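Local coordinates for racemase, putative (Roseobacter denitrificans, PDB 3TCS), which is probably a magnesium-dependent hydro-lyase or racemase of the mandelate racemase/muconate lactonizing enzyme family, binding magnesium and D-alanine in its TIM barrel, at residues V53-A58 and N310-T315; D199-I204 and G329-F334; V277-L282 and C288-V293; V304-A309 and L316-L321. All blocks are in the same frame, centred on the assembly; numbering follows the deposited sequence.

Contact 1 (V53-A58 and N310-T315); sequences VSTYHA and NWSLVT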
loop_
_atom_site.group_PDB
_atom_site.type_symbol
_atom_site.label_atom_id
_atom_site.label_comp_id
_atom_site.label_asym_id
_atom_site.label_seq_id
_atom_site.Cartn_x
_atom_site.Cartn_y
_atom_site.Cartn_z
ATOM N N VAL B 53 14.583 4.115 -7.922
ATOM C CA VAL B 53 13.348 3.823 -7.201
ATOM C C VAL B 53 12.616 5.163 -7.153
ATOM O O VAL B 53 13.183 6.197 -7.499
ATOM C CB VAL B 53 13.603 3.327 -5.748
ATOM C CG1 VAL B 53 14.382 2.023 -5.765
ATOM C CG2 VAL B 53 14.337 4.391 -4.948
ATOM N N SER B 54 11.356 5.156 -6.745
ATOM C CA SER B 54 10.617 6.409 -6.661
ATOM C C SER B 54 11.275 7.362 -5.664
ATOM O O SER B 54 11.845 6.924 -4.670
ATOM C CB SER B 54 9.181 6.152 -6.210
ATOM O OG SER B 54 8.498 7.382 -6.052
ATOM N N THR B 55 11.189 8.663 -5.926
ATOM C CA THR B 55 11.748 9.660 -5.012
ATOM C C THR B 55 10.881 9.749 -3.745
ATOM O O THR B 55 9.736 9.279 -3.738
ATOM C CB THR B 55 11.794 11.057 -5.664
ATOM O OG1 THR B 55 10.534 11.330 -6.295
ATOM C CG2 THR B 55 12.908 11.131 -6.700
ATOM N N TYR B 56 11.446 10.349 -2.694
ATOM C CA TYR B 56 10.801 10.559 -1.391
ATOM C C TYR B 56 10.911 9.357 -0.463
ATOM O O TYR B 56 10.355 8.291 -0.727
ATOM C CB TYR B 56 9.344 10.983 -1.576
ATOM C CG TYR B 56 9.243 12.247 -2.389
ATOM C CD1 TYR B 56 9.830 13.432 -1.939
ATOM C CD2 TYR B 56 8.633 12.246 -3.643
ATOM C CE1 TYR B 56 9.821 14.582 -2.720
ATOM C CE2 TYR B 56 8.617 13.396 -4.436
ATOM C CZ TYR B 56 9.215 14.558 -3.968
ATOM O OH TYR B 56 9.215 15.695 -4.743
ATOM N N HIS B 57 11.638 9.558 0.632
ATOM C CA HIS B 57 11.909 8.511 1.610
ATOM C C HIS B 57 12.496 7.317 0.859
ATOM O O HIS B 57 12.194 6.156 1.157
ATOM C CB HIS B 57 10.632 8.124 2.373
ATOM C CG HIS B 57 9.988 9.279 3.083
ATOM N ND1 HIS B 57 10.715 10.223 3.775
ATOM C CD2 HIS B 57 8.689 9.646 3.199
ATOM C CE1 HIS B 57 9.893 11.123 4.285
ATOM N NE2 HIS B 57 8.657 10.795 3.949
ATOM N N ALA B 58 13.344 7.626 -0.123
ATOM C CA ALA B 58 13.999 6.614 -0.951
ATOM C C ALA B 58 14.882 5.681 -0.137
ATOM O O ALA B 58 15.141 4.548 -0.548
ATOM C CB ALA B 58 14.832 7.289 -2.041
ATOM N N ASN B 310 9.381 15.742 -11.004
ATOM C CA ASN B 310 10.677 16.281 -10.615
ATOM C C ASN B 310 11.747 15.851 -11.591
ATOM O O ASN B 310 11.492 15.044 -12.490
ATOM C CB ASN B 310 11.045 15.856 -9.186
ATOM C CG ASN B 310 11.057 14.358 -9.010
ATOM O OD1 ASN B 310 11.858 13.657 -9.627
ATOM N ND2 ASN B 310 10.160 13.855 -8.164
ATOM N N TRP B 311 12.943 16.393 -11.415
ATOM C CA TRP B 311 14.038 16.078 -12.308
ATOM C C TRP B 311 14.906 14.902 -11.895
ATOM O O TRP B 311 16.109 14.876 -12.176
ATOM C CB TRP B 311 14.899 17.317 -12.558
ATOM C CG TRP B 311 14.164 18.397 -13.301
ATOM C CD1 TRP B 311 12.900 18.329 -13.822
ATOM C CD2 TRP B 311 14.639 19.718 -13.580
ATOM N NE1 TRP B 311 12.558 19.531 -14.403
ATOM C CE2 TRP B 311 13.609 20.400 -14.267
ATOM C CE3 TRP B 311 15.839 20.394 -13.313
ATOM C CZ2 TRP B 311 13.741 21.728 -14.690
ATOM C CZ3 TRP B 311 15.970 21.716 -13.734
ATOM C CH2 TRP B 311 14.924 22.367 -14.415
ATOM N N SER B 312 14.303 13.947 -11.198
ATOM C CA SER B 312 15.019 12.719 -10.881
ATOM C C SER B 312 14.810 12.038 -12.238
ATOM O O SER B 312 14.381 12.699 -13.195
ATOM C CB SER B 312 14.334 11.929 -9.751
ATOM O OG SER B 312 13.083 11.389 -10.145
ATOM N N LEU B 313 15.096 10.748 -12.353
ATOM C CA LEU B 313 14.921 10.079 -13.635
ATOM C C LEU B 313 13.469 9.812 -14.031
ATOM O O LEU B 313 13.203 9.401 -15.154
ATOM C CB LEU B 313 15.694 8.759 -13.650
ATOM C CG LEU B 313 17.215 8.888 -13.733
ATOM C CD1 LEU B 313 17.854 7.512 -13.715
ATOM C CD2 LEU B 313 17.576 9.623 -15.006
ATOM N N VAL B 314 12.527 10.047 -13.128
ATOM C CA VAL B 314 11.129 9.785 -13.459
ATOM C C VAL B 314 10.673 10.486 -14.744
ATOM O O VAL B 314 9.927 9.910 -15.543
ATOM C CB VAL B 314 10.197 10.159 -12.273
ATOM C CG1 VAL B 314 10.213 11.667 -12.019
ATOM C CG2 VAL B 314 8.791 9.647 -12.536
ATOM N N THR B 315 11.133 11.714 -14.959
ATOM C CA THR B 315 10.736 12.451 -16.152
ATOM C C THR B 315 11.318 11.825 -17.421
ATOM O O THR B 315 10.627 11.726 -18.441
ATOM C CB THR B 315 11.144 13.935 -16.041
ATOM O OG1 THR B 315 10.485 14.522 -14.912
ATOM C CG2 THR B 315 10.735 14.703 -17.292
HETATM O O HOH W 1 7.930 15.464 -6.928
#
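Thr55 and Ser312 bring the two segments closest together, with their CA atoms 7.4 Å apart, where the loop leaving strand 48-52 faces the turn that leads into helix 314-322. Thr55 works with both of its branches. Its methyl lies beside the backbone N and anti to the carbonyl carbon, and from there CG2 presses on Ser312, at 3.5 Å from CB, tighter than usual for two carbons. The hydroxyl turns to Asn310 instead, OG1 standing 3.2 Å from ND2. Farther along the loop, Tyr56 reaches the same amide through water 1, which lies in the plane of the ring at its edge, 2.5 Å from Tyr56 OH, and accepts from Asn310 ND2 at 3.0 Å. The phenol ring and the amide are steeply inclined, their planes 77° apart. On its other side the amide is tied into its own turn: Asn310 OD1 takes Ser312 N on a lone pair, an Asx turn, and also Ser312 OG at 2.6 Å. Ser312 OG in turn accepts a weak capping bond from Val314 N and a hydrogen bond from the side chain of Gln52. Two bonds on OD1 fix the rotation of the amide and aim its NH2 group at the N-terminal domain. The contact between capping domain and barrel thus combines a tight methyl contact with a water-bridged amide whose orientation is set from within the barrel.

Contact 2 (D199-I204 and G329-F334); sequences DVDLLI and GKYLEF. With DAL (D-alanine), chain L.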
loop_
_atom_site.group_PDB
_atom_site.type_symbol
_atom_site.label_atom_id
_atom_site.label_comp_id
_atom_site.label_asym_id
_atom_site.label_seq_id
_atom_site.Cartn_x
_atom_site.Cartn_y
_atom_site.Cartn_z
ATOM N N ASP B 199 -3.213 31.396 -27.036
ATOM C CA ASP B 199 -2.583 30.354 -27.835
ATOM C C ASP B 199 -1.752 29.322 -27.086
ATOM O O ASP B 199 -0.820 28.749 -27.645
ATOM C CB ASP B 199 -1.751 30.998 -28.944
ATOM C CG ASP B 199 -2.573 31.942 -29.810
ATOM O OD1 ASP B 199 -3.691 31.557 -30.206
ATOM O OD2 ASP B 199 -2.101 33.065 -30.096
ATOM N N VAL B 200 -2.088 29.089 -25.823
ATOM C CA VAL B 200 -1.391 28.088 -25.026
ATOM C C VAL B 200 -2.424 27.225 -24.312
ATOM O O VAL B 200 -3.555 27.655 -24.083
ATOM C CB VAL B 200 -0.459 28.721 -23.962
ATOM C CG1 VAL B 200 0.607 29.557 -24.635
ATOM C CG2 VAL B 200 -1.264 29.557 -22.980
ATOM N N ASP B 201 -2.045 25.998 -23.982
ATOM C CA ASP B 201 -2.951 25.107 -23.272
ATOM C C ASP B 201 -2.791 25.357 -21.786
ATOM O O ASP B 201 -1.678 25.533 -21.296
ATOM C CB ASP B 201 -2.628 23.643 -23.570
ATOM C CG ASP B 201 -2.993 23.241 -24.981
ATOM O OD1 ASP B 201 -4.130 23.534 -25.408
ATOM O OD2 ASP B 201 -2.147 22.621 -25.658
ATOM N N LEU B 202 -3.904 25.372 -21.068
ATOM C CA LEU B 202 -3.855 25.594 -19.635
ATOM C C LEU B 202 -4.461 24.402 -18.922
ATOM O O LEU B 202 -5.567 23.960 -19.248
ATOM C CB LEU B 202 -4.604 26.877 -19.268
ATOM C CG LEU B 202 -4.016 28.146 -19.888
ATOM C CD1 LEU B 202 -4.854 29.356 -19.488
ATOM C CD2 LEU B 202 -2.569 28.314 -19.417
ATOM N N LEU B 203 -3.712 23.883 -17.955
ATOM C CA LEU B 203 -4.116 22.730 -17.166
ATOM C C LEU B 203 -4.159 23.135 -15.699
ATOM O O LEU B 203 -3.525 24.111 -15.300
ATOM C CB LEU B 203 -3.091 21.604 -17.314
ATOM C CG LEU B 203 -2.765 21.028 -18.694
ATOM C CD1 LEU B 203 -2.033 22.061 -19.558
ATOM C CD2 LEU B 203 -1.900 19.792 -18.504
ATOM N N ILE B 204 -4.899 22.392 -14.891
ATOM C CA ILE B 204 -4.940 22.696 -13.470
ATOM C C ILE B 204 -5.032 21.376 -12.707
ATOM O O ILE B 204 -5.528 20.380 -13.235
ATOM C CB ILE B 204 -6.117 23.646 -13.128
ATOM C CG1 ILE B 204 -5.807 24.394 -11.829
ATOM C CG2 ILE B 204 -7.415 22.861 -13.010
ATOM C CD1 ILE B 204 -6.653 25.644 -11.616
ATOM N N GLY B 329 -0.745 10.826 -24.520
ATOM C CA GLY B 329 -1.497 12.050 -24.331
ATOM C C GLY B 329 -0.812 13.175 -25.089
ATOM O O GLY B 329 0.087 12.921 -25.895
ATOM N N LYS B 330 -1.198 14.416 -24.802
ATOM C CA LYS B 330 -0.671 15.576 -25.512
ATOM C C LYS B 330 0.717 16.074 -25.136
ATOM O O LYS B 330 1.360 16.756 -25.929
ATOM C CB LYS B 330 -1.639 16.753 -25.360
ATOM C CG LYS B 330 -3.088 16.456 -25.716
ATOM C CD LYS B 330 -3.977 17.611 -25.263
ATOM C CE LYS B 330 -5.452 17.284 -25.410
ATOM N NZ LYS B 330 -6.320 18.414 -24.964
ATOM N N TYR B 331 1.186 15.741 -23.940
ATOM C CA TYR B 331 2.472 16.265 -23.503
ATOM C C TYR B 331 3.054 15.613 -22.262
ATOM O O TYR B 331 2.365 14.917 -21.517
ATOM C CB TYR B 331 2.332 17.778 -23.256
ATOM C CG TYR B 331 0.915 18.209 -22.876
ATOM C CD1 TYR B 331 0.330 19.339 -23.457
ATOM C CD2 TYR B 331 0.144 17.459 -21.987
ATOM C CE1 TYR B 331 -0.986 19.700 -23.170
ATOM C CE2 TYR B 331 -1.181 17.813 -21.690
ATOM C CZ TYR B 331 -1.737 18.933 -22.291
ATOM O OH TYR B 331 -3.051 19.268 -22.041
ATOM N N LEU B 332 4.342 15.871 -22.062
ATOM C CA LEU B 332 5.117 15.370 -20.932
ATOM C C LEU B 332 5.032 16.368 -19.777
ATOM O O LEU B 332 5.264 17.558 -19.978
ATOM C CB LEU B 332 6.590 15.247 -21.340
ATOM C CG LEU B 332 7.608 14.944 -20.238
ATOM C CD1 LEU B 332 7.712 13.439 -20.061
ATOM C CD2 LEU B 332 8.973 15.533 -20.609
ATOM N N GLU B 333 4.706 15.902 -18.575
ATOM C CA GLU B 333 4.671 16.816 -17.440
ATOM C C GLU B 333 6.120 17.233 -17.191
ATOM O O GLU B 333 7.016 16.388 -17.116
ATOM C CB GLU B 333 4.107 16.136 -16.192
ATOM C CG GLU B 333 4.267 17.002 -14.947
ATOM C CD GLU B 333 3.418 16.558 -13.780
ATOM O OE1 GLU B 333 3.160 15.345 -13.613
ATOM O OE2 GLU B 333 3.012 17.445 -13.012
ATOM N N PHE B 334 6.363 18.532 -17.084
ATOM C CA PHE B 334 7.729 18.994 -16.874
ATOM C C PHE B 334 7.800 20.011 -15.744
ATOM O O PHE B 334 7.392 21.155 -15.904
ATOM C CB PHE B 334 8.264 19.614 -18.162
ATOM C CG PHE B 334 9.753 19.811 -18.165
ATOM C CD1 PHE B 334 10.608 18.747 -18.438
ATOM C CD2 PHE B 334 10.300 21.056 -17.873
ATOM C CE1 PHE B 334 11.992 18.922 -18.422
ATOM C CE2 PHE B 334 11.685 21.242 -17.852
ATOM C CZ PHE B 334 12.530 20.170 -18.128
HETATM N N DAL L . 0.652 16.032 -11.391
HETATM C CA DAL L . 1.128 16.896 -10.296
HETATM C CB DAL L . 2.639 17.065 -10.366
HETATM C C DAL L . 0.766 16.288 -8.983
HETATM O O DAL L . -0.374 16.086 -8.712
#
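Inside the barrel of the C-terminal domain, toward the end away from the bound D-alanine, Leu203 and Tyr331 meet from opposite directions across the interior. Strands 201-205 and 332-335 are not neighbours in the wall, and their backbones stay well apart, with Asp201 and Lys330 CA atoms separated by 10.1 Å; the side chains bridge that gap. Leu203 CD2 lies 3.8 Å from Tyr331 CE2, while both methyls and CG gather round the phenol oxygen. Against the ring of Tyr331 its neighbour Lys330 sets CB over the centre of one face. Asp201 approaches differently. Its OD2 comes near the ring plane at the edge, 4.0 Å from Tyr331 CE1, with carboxylate and ring planes 70° apart; the main partner of that oxygen is Arg135, by a salt bridge from strand 132-139. Tyr137, of the same strand, adds an edge-to-face contact with Tyr331. Two residues farther along each segment, Asp205 is a magnesium ligand and Glu333 lines the D-alanine pocket, its OE2 in a salt bridge with Lys167. Such layering, with packed side chains below and metal- and ligand-binding groups at the C-terminal ends of the strands, is characteristic of TIM barrels.

Contact 3 (V277-L282 and C288-V293); sequences VQPDIL and CRTLRV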
loop_
_atom_site.group_PDB
_atom_site.type_symbol
_atom_site.label_atom_id
_atom_site.label_comp_id
_atom_site.label_asym_id
_atom_site.label_seq_id
_atom_site.Cartn_x
_atom_site.Cartn_y
_atom_site.Cartn_z
ATOM N N VAL B 277 -5.722 8.869 -18.274
ATOM C CA VAL B 277 -5.084 8.169 -17.161
ATOM C C VAL B 277 -3.685 8.731 -16.967
ATOM O O VAL B 277 -3.009 9.067 -17.942
ATOM C CB VAL B 277 -5.016 6.649 -17.419
ATOM C CG1 VAL B 277 -6.431 6.082 -17.475
ATOM C CG2 VAL B 277 -4.285 6.371 -18.714
ATOM N N GLN B 278 -3.254 8.824 -15.713
ATOM C CA GLN B 278 -1.958 9.405 -15.389
ATOM C C GLN B 278 -1.086 8.609 -14.439
ATOM O O GLN B 278 -0.782 9.057 -13.334
ATOM C CB GLN B 278 -2.166 10.799 -14.807
ATOM C CG GLN B 278 -2.935 11.723 -15.721
ATOM C CD GLN B 278 -2.998 13.125 -15.168
ATOM O OE1 GLN B 278 -3.736 13.397 -14.218
ATOM N NE2 GLN B 278 -2.207 14.024 -15.743
ATOM N N PRO B 279 -0.659 7.416 -14.858
ATOM C CA PRO B 279 0.190 6.610 -13.982
ATOM C C PRO B 279 1.560 7.264 -13.794
ATOM O O PRO B 279 2.014 8.020 -14.658
ATOM C CB PRO B 279 0.299 5.290 -14.738
ATOM C CG PRO B 279 0.280 5.739 -16.177
ATOM C CD PRO B 279 -0.827 6.779 -16.174
ATOM N N ASP B 280 2.191 7.000 -12.652
ATOM C CA ASP B 280 3.545 7.484 -12.399
ATOM C C ASP B 280 4.345 6.186 -12.509
ATOM O O ASP B 280 4.114 5.243 -11.759
ATOM C CB ASP B 280 3.678 8.086 -10.992
ATOM C CG ASP B 280 5.113 8.511 -10.672
ATOM O OD1 ASP B 280 5.969 7.623 -10.493
ATOM O OD2 ASP B 280 5.389 9.730 -10.611
ATOM N N ILE B 281 5.262 6.135 -13.468
ATOM C CA ILE B 281 6.057 4.937 -13.702
ATOM C C ILE B 281 6.692 4.314 -12.465
ATOM O O ILE B 281 6.728 3.086 -12.327
ATOM C CB ILE B 281 7.166 5.220 -14.736
ATOM C CG1 ILE B 281 6.529 5.493 -16.103
ATOM C CG2 ILE B 281 8.142 4.045 -14.804
ATOM C CD1 ILE B 281 7.495 6.049 -17.131
ATOM N N LEU B 282 7.191 5.150 -11.567
ATOM C CA LEU B 282 7.846 4.628 -10.379
ATOM C C LEU B 282 6.896 4.292 -9.225
ATOM O O LEU B 282 7.135 3.329 -8.498
ATOM C CB LEU B 282 8.955 5.594 -9.943
ATOM C CG LEU B 282 9.970 5.874 -11.069
ATOM C CD1 LEU B 282 11.081 6.781 -10.549
ATOM C CD2 LEU B 282 10.568 4.560 -11.593
ATOM N N CYS B 288 7.253 -2.225 -16.947
ATOM C CA CYS B 288 6.394 -3.366 -17.250
ATOM C C CYS B 288 4.983 -3.185 -16.708
ATOM O O CYS B 288 4.003 -3.373 -17.427
ATOM C CB CYS B 288 6.997 -4.653 -16.688
ATOM S SG CYS B 288 8.495 -5.163 -17.532
ATOM N N ARG B 289 4.874 -2.813 -15.441
ATOM C CA ARG B 289 3.564 -2.629 -14.843
ATOM C C ARG B 289 2.846 -1.417 -15.431
ATOM O O ARG B 289 1.627 -1.436 -15.596
ATOM C CB ARG B 289 3.704 -2.540 -13.320
ATOM C CG ARG B 289 4.054 -3.905 -12.687
ATOM C CD ARG B 289 4.483 -3.769 -11.238
ATOM N NE ARG B 289 3.512 -3.005 -10.466
ATOM C CZ ARG B 289 2.420 -3.512 -9.903
ATOM N NH1 ARG B 289 2.142 -4.809 -10.005
ATOM N NH2 ARG B 289 1.594 -2.708 -9.247
ATOM N N THR B 290 3.590 -0.369 -15.771
ATOM C CA THR B 290 2.960 0.801 -16.375
ATOM C C THR B 290 2.397 0.415 -17.750
ATOM O O THR B 290 1.319 0.870 -18.137
ATOM C CB THR B 290 3.961 1.967 -16.534
ATOM O OG1 THR B 290 4.419 2.377 -15.237
ATOM C CG2 THR B 290 3.292 3.150 -17.223
ATOM N N LEU B 291 3.120 -0.432 -18.478
ATOM C CA LEU B 291 2.663 -0.878 -19.794
ATOM C C LEU B 291 1.344 -1.654 -19.693
ATOM O O LEU B 291 0.550 -1.672 -20.636
ATOM C CB LEU B 291 3.732 -1.739 -20.471
ATOM C CG LEU B 291 4.985 -0.974 -20.916
ATOM C CD1 LEU B 291 6.000 -1.939 -21.517
ATOM C CD2 LEU B 291 4.595 0.093 -21.930
ATOM N N ARG B 292 1.110 -2.299 -18.553
ATOM C CA ARG B 292 -0.140 -3.030 -18.368
ATOM C C ARG B 292 -1.280 -2.020 -18.275
ATOM O O ARG B 292 -2.362 -2.248 -18.812
ATOM C CB ARG B 292 -0.098 -3.881 -17.100
ATOM C CG ARG B 292 0.938 -4.985 -17.142
ATOM C CD ARG B 292 0.819 -5.892 -15.935
ATOM N NE ARG B 292 2.073 -6.588 -15.661
ATOM C CZ ARG B 292 2.273 -7.378 -14.610
ATOM N NH1 ARG B 292 1.295 -7.576 -13.736
ATOM N NH2 ARG B 292 3.458 -7.949 -14.419
ATOM N N VAL B 293 -1.033 -0.899 -17.601
ATOM C CA VAL B 293 -2.048 0.140 -17.481
ATOM C C VAL B 293 -2.239 0.806 -18.842
ATOM O O VAL B 293 -3.361 1.113 -19.238
ATOM C CB VAL B 293 -1.654 1.192 -16.424
ATOM C CG1 VAL B 293 -2.638 2.364 -16.444
ATOM C CG2 VAL B 293 -1.649 0.545 -15.043
#
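Thr290 stands at the middle of this junction, its hydroxyl against Ile281 and its methyl against both Ile281 and Pro279. Its two branches are sorted by a first torsion of -63°. The hydroxyl lies beside the backbone N and anti to the carbonyl carbon, where OG1 comes 3.4 Å from Ile281 CA and bonds back to Gly286 O. That bond to the residue just before the helix satisfies a buried oxygen, so the hydroxyl can face apolar neighbours. The methyl, anti to the backbone N, projects into the angle between the two loop residues, CG2 lying 4.1 Å from Pro279 CG and equally far from Ile281 CG1.

Ile281 takes a first torsion of -67° that places CG1 beside its own backbone N; CG1, CB and CG2 all line up against the threonine hydroxyl, and the two side chains cross at about a right angle. Pro279 also crosses Thr290 almost perpendicularly. The flap of its ring, CG, extends one helical turn on to Val293 CG1 at 4.5 Å, a looser apolar contact. Trp265 of helix 262-270 covers Pro279 and Val293 together, and Leu284 touches them as well as Thr290. Meanwhile Asp280, between the two contact-making loop residues, starts away from the helix; OD2 bonds to His307 ND1, while OD1 accepts from Tyr283 N and, weakly, from Leu282 N. The loop thus sets Pro279 and Ile281 against helix 287-300, with Asp280 on the other side. This is the packing of a beta-alpha unit in a TIM barrel, where the segment following strand 276-277 folds back on the helix it leads into.

Contact 4 (V304-A309 and L316-L321); sequences VTPHCA and LFTMHL. With DAL (D-alanine), chain L.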
loop_
_atom_site.group_PDB
_atom_site.type_symbol
_atom_site.label_atom_id
_atom_site.label_comp_id
_atom_site.label_asym_id
_atom_site.label_seq_id
_atom_site.Cartn_x
_atom_site.Cartn_y
_atom_site.Cartn_z
ATOM N N VAL B 304 -2.929 8.311 -22.476
ATOM C CA VAL B 304 -2.089 8.250 -21.292
ATOM C C VAL B 304 -1.175 9.473 -21.204
ATOM O O VAL B 304 -0.367 9.729 -22.097
ATOM C CB VAL B 304 -1.200 6.983 -21.316
ATOM C CG1 VAL B 304 -0.352 6.907 -20.042
ATOM C CG2 VAL B 304 -2.071 5.735 -21.466
ATOM N N THR B 305 -1.316 10.230 -20.124
ATOM C CA THR B 305 -0.496 11.416 -19.887
ATOM C C THR B 305 0.083 11.183 -18.492
ATOM O O THR B 305 -0.461 11.637 -17.482
ATOM C CB THR B 305 -1.356 12.687 -19.931
ATOM O OG1 THR B 305 -1.955 12.793 -21.235
ATOM C CG2 THR B 305 -0.506 13.938 -19.667
ATOM N N PRO B 306 1.209 10.459 -18.429
ATOM C CA PRO B 306 1.864 10.138 -17.161
ATOM C C PRO B 306 2.230 11.299 -16.252
ATOM O O PRO B 306 2.403 12.439 -16.687
ATOM C CB PRO B 306 3.105 9.354 -17.596
ATOM C CG PRO B 306 2.716 8.786 -18.941
ATOM C CD PRO B 306 1.992 9.948 -19.567
ATOM N N HIS B 307 2.353 10.972 -14.974
ATOM C CA HIS B 307 2.751 11.926 -13.957
ATOM C C HIS B 307 4.253 11.751 -13.720
ATOM O O HIS B 307 4.733 10.636 -13.572
ATOM C CB HIS B 307 1.980 11.650 -12.660
ATOM C CG HIS B 307 2.581 12.279 -11.440
ATOM N ND1 HIS B 307 3.658 11.734 -10.772
ATOM C CD2 HIS B 307 2.239 13.396 -10.754
ATOM C CE1 HIS B 307 3.950 12.487 -9.726
ATOM N NE2 HIS B 307 3.104 13.502 -9.692
ATOM N N CYS B 308 4.984 12.860 -13.731
ATOM C CA CYS B 308 6.421 12.885 -13.443
ATOM C C CYS B 308 6.618 14.318 -12.973
ATOM O O CYS B 308 6.550 15.258 -13.761
ATOM C CB CYS B 308 7.284 12.526 -14.676
ATOM S SG CYS B 308 6.843 13.171 -16.314
ATOM N N ALA B 309 6.847 14.474 -11.671
ATOM C CA ALA B 309 6.937 15.798 -11.064
ATOM C C ALA B 309 8.280 16.366 -10.617
ATOM O O ALA B 309 8.312 17.370 -9.908
ATOM C CB ALA B 309 5.956 15.862 -9.895
ATOM N N LEU B 316 12.572 11.383 -17.352
ATOM C CA LEU B 316 13.227 10.751 -18.498
ATOM C C LEU B 316 12.558 9.423 -18.841
ATOM O O LEU B 316 12.344 9.109 -20.016
ATOM C CB LEU B 316 14.712 10.510 -18.205
ATOM C CG LEU B 316 15.550 9.871 -19.321
ATOM C CD1 LEU B 316 15.445 10.702 -20.601
ATOM C CD2 LEU B 316 17.009 9.768 -18.873
ATOM N N PHE B 317 12.226 8.636 -17.818
ATOM C CA PHE B 317 11.567 7.358 -18.061
ATOM C C PHE B 317 10.263 7.604 -18.810
ATOM O O PHE B 317 9.896 6.848 -19.711
ATOM C CB PHE B 317 11.238 6.641 -16.752
ATOM C CG PHE B 317 12.439 6.305 -15.910
ATOM C CD1 PHE B 317 13.693 6.126 -16.489
ATOM C CD2 PHE B 317 12.298 6.109 -14.542
ATOM C CE1 PHE B 317 14.797 5.747 -15.708
ATOM C CE2 PHE B 317 13.395 5.726 -13.748
ATOM C CZ PHE B 317 14.642 5.546 -14.335
ATOM N N THR B 318 9.564 8.664 -18.415
ATOM C CA THR B 318 8.287 9.020 -19.031
ATOM C C THR B 318 8.495 9.456 -20.477
ATOM O O THR B 318 7.689 9.133 -21.356
ATOM C CB THR B 318 7.594 10.145 -18.231
ATOM O OG1 THR B 318 7.436 9.728 -16.868
ATOM C CG2 THR B 318 6.222 10.451 -18.812
ATOM N N MET B 319 9.577 10.191 -20.722
ATOM C CA MET B 319 9.902 10.640 -22.074
ATOM C C MET B 319 10.058 9.429 -22.997
ATOM O O MET B 319 9.536 9.421 -24.111
ATOM C CB MET B 319 11.196 11.463 -22.061
ATOM C CG MET B 319 11.020 12.872 -21.513
ATOM S SD MET B 319 12.582 13.630 -21.005
ATOM C CE MET B 319 13.571 13.451 -22.526
ATOM N N HIS B 320 10.773 8.404 -22.538
ATOM C CA HIS B 320 10.957 7.207 -23.356
ATOM C C HIS B 320 9.628 6.497 -23.586
ATOM O O HIS B 320 9.346 6.033 -24.693
ATOM C CB HIS B 320 11.934 6.227 -22.697
ATOM C CG HIS B 320 13.377 6.551 -22.932
ATOM N ND1 HIS B 320 14.028 7.580 -22.286
ATOM C CD2 HIS B 320 14.298 5.972 -23.739
ATOM C CE1 HIS B 320 15.288 7.620 -22.681
ATOM N NE2 HIS B 320 15.477 6.656 -23.563
ATOM N N LEU B 321 8.813 6.410 -22.539
ATOM C CA LEU B 321 7.519 5.750 -22.653
ATOM C C LEU B 321 6.631 6.468 -23.669
ATOM O O LEU B 321 6.009 5.829 -24.520
ATOM C CB LEU B 321 6.808 5.714 -21.295
ATOM C CG LEU B 321 5.452 4.990 -21.296
ATOM C CD1 LEU B 321 5.676 3.489 -21.435
ATOM C CD2 LEU B 321 4.694 5.289 -20.018
HETATM N N DAL L . 0.652 16.032 -11.391
HETATM C CA DAL L . 1.128 16.896 -10.296
HETATM C CB DAL L . 2.639 17.065 -10.366
HETATM C C DAL L . 0.766 16.288 -8.983
HETATM O O DAL L . -0.374 16.086 -8.712
HETATM O O HOH W 2 5.722 8.569 -15.021
#
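With a first torsion of 41°, Cys308 carries SG between its backbone N and carbonyl carbon, and Thr318 holds OG1 beside its own N at -56°; the two heteroatoms come to 3.5 Å. The other branch of Thr318, anti to the backbone N, sends CG2 against Pro306 CB, also at 3.5 Å. One turn later Leu321 CD2 rests 4.2 Å from Pro306 CG, so the proline ring bears on two successive turns of helix 314-322. The threonine hydroxyl is bonded to Val314 O within the helix and accepts from water 2, which also donates to His307 O at 2.7 Å and so ties loop to helix. Segment 304-309 occupies the place of a barrel strand, pairing with Pro279 and Val277 on one flank, with Pro306 and Cys308 facing the helix and His307 the ligand pocket. The ND1 of His307 is bonded to Asp280 OD2, a His-Asp pair like that of mandelate racemase, while the opposite edge of the imidazole meets the ligand, CD2 lying 3.1 Å from the D-alanine N. Two residues on, Ala309 CB lies 3.6 Å from D-alanine CB, and Cys308 N between them donates to Glu333 OE1.

Followed from the N terminus, the chain first reaches segment 53-58 of the capping domain, whose partner comes only after most of the barrel; contact 1 therefore closes a loop of some 250 residues and joins the two domains. Contact 2 opens at strand 201-205 and closes after contact 1 has closed, so the two cross. Contacts 3 and 4 are short closures in series, each packing a barrel segment on the helix that follows. Contact 3 lies within the spans of both long loops, whereas contact 4 falls within that of contact 2 but crosses contact 1, sharing helix 314-322 with it. Asp280 and Glu333 link contacts 3 and 2 to contact 4 around the active site.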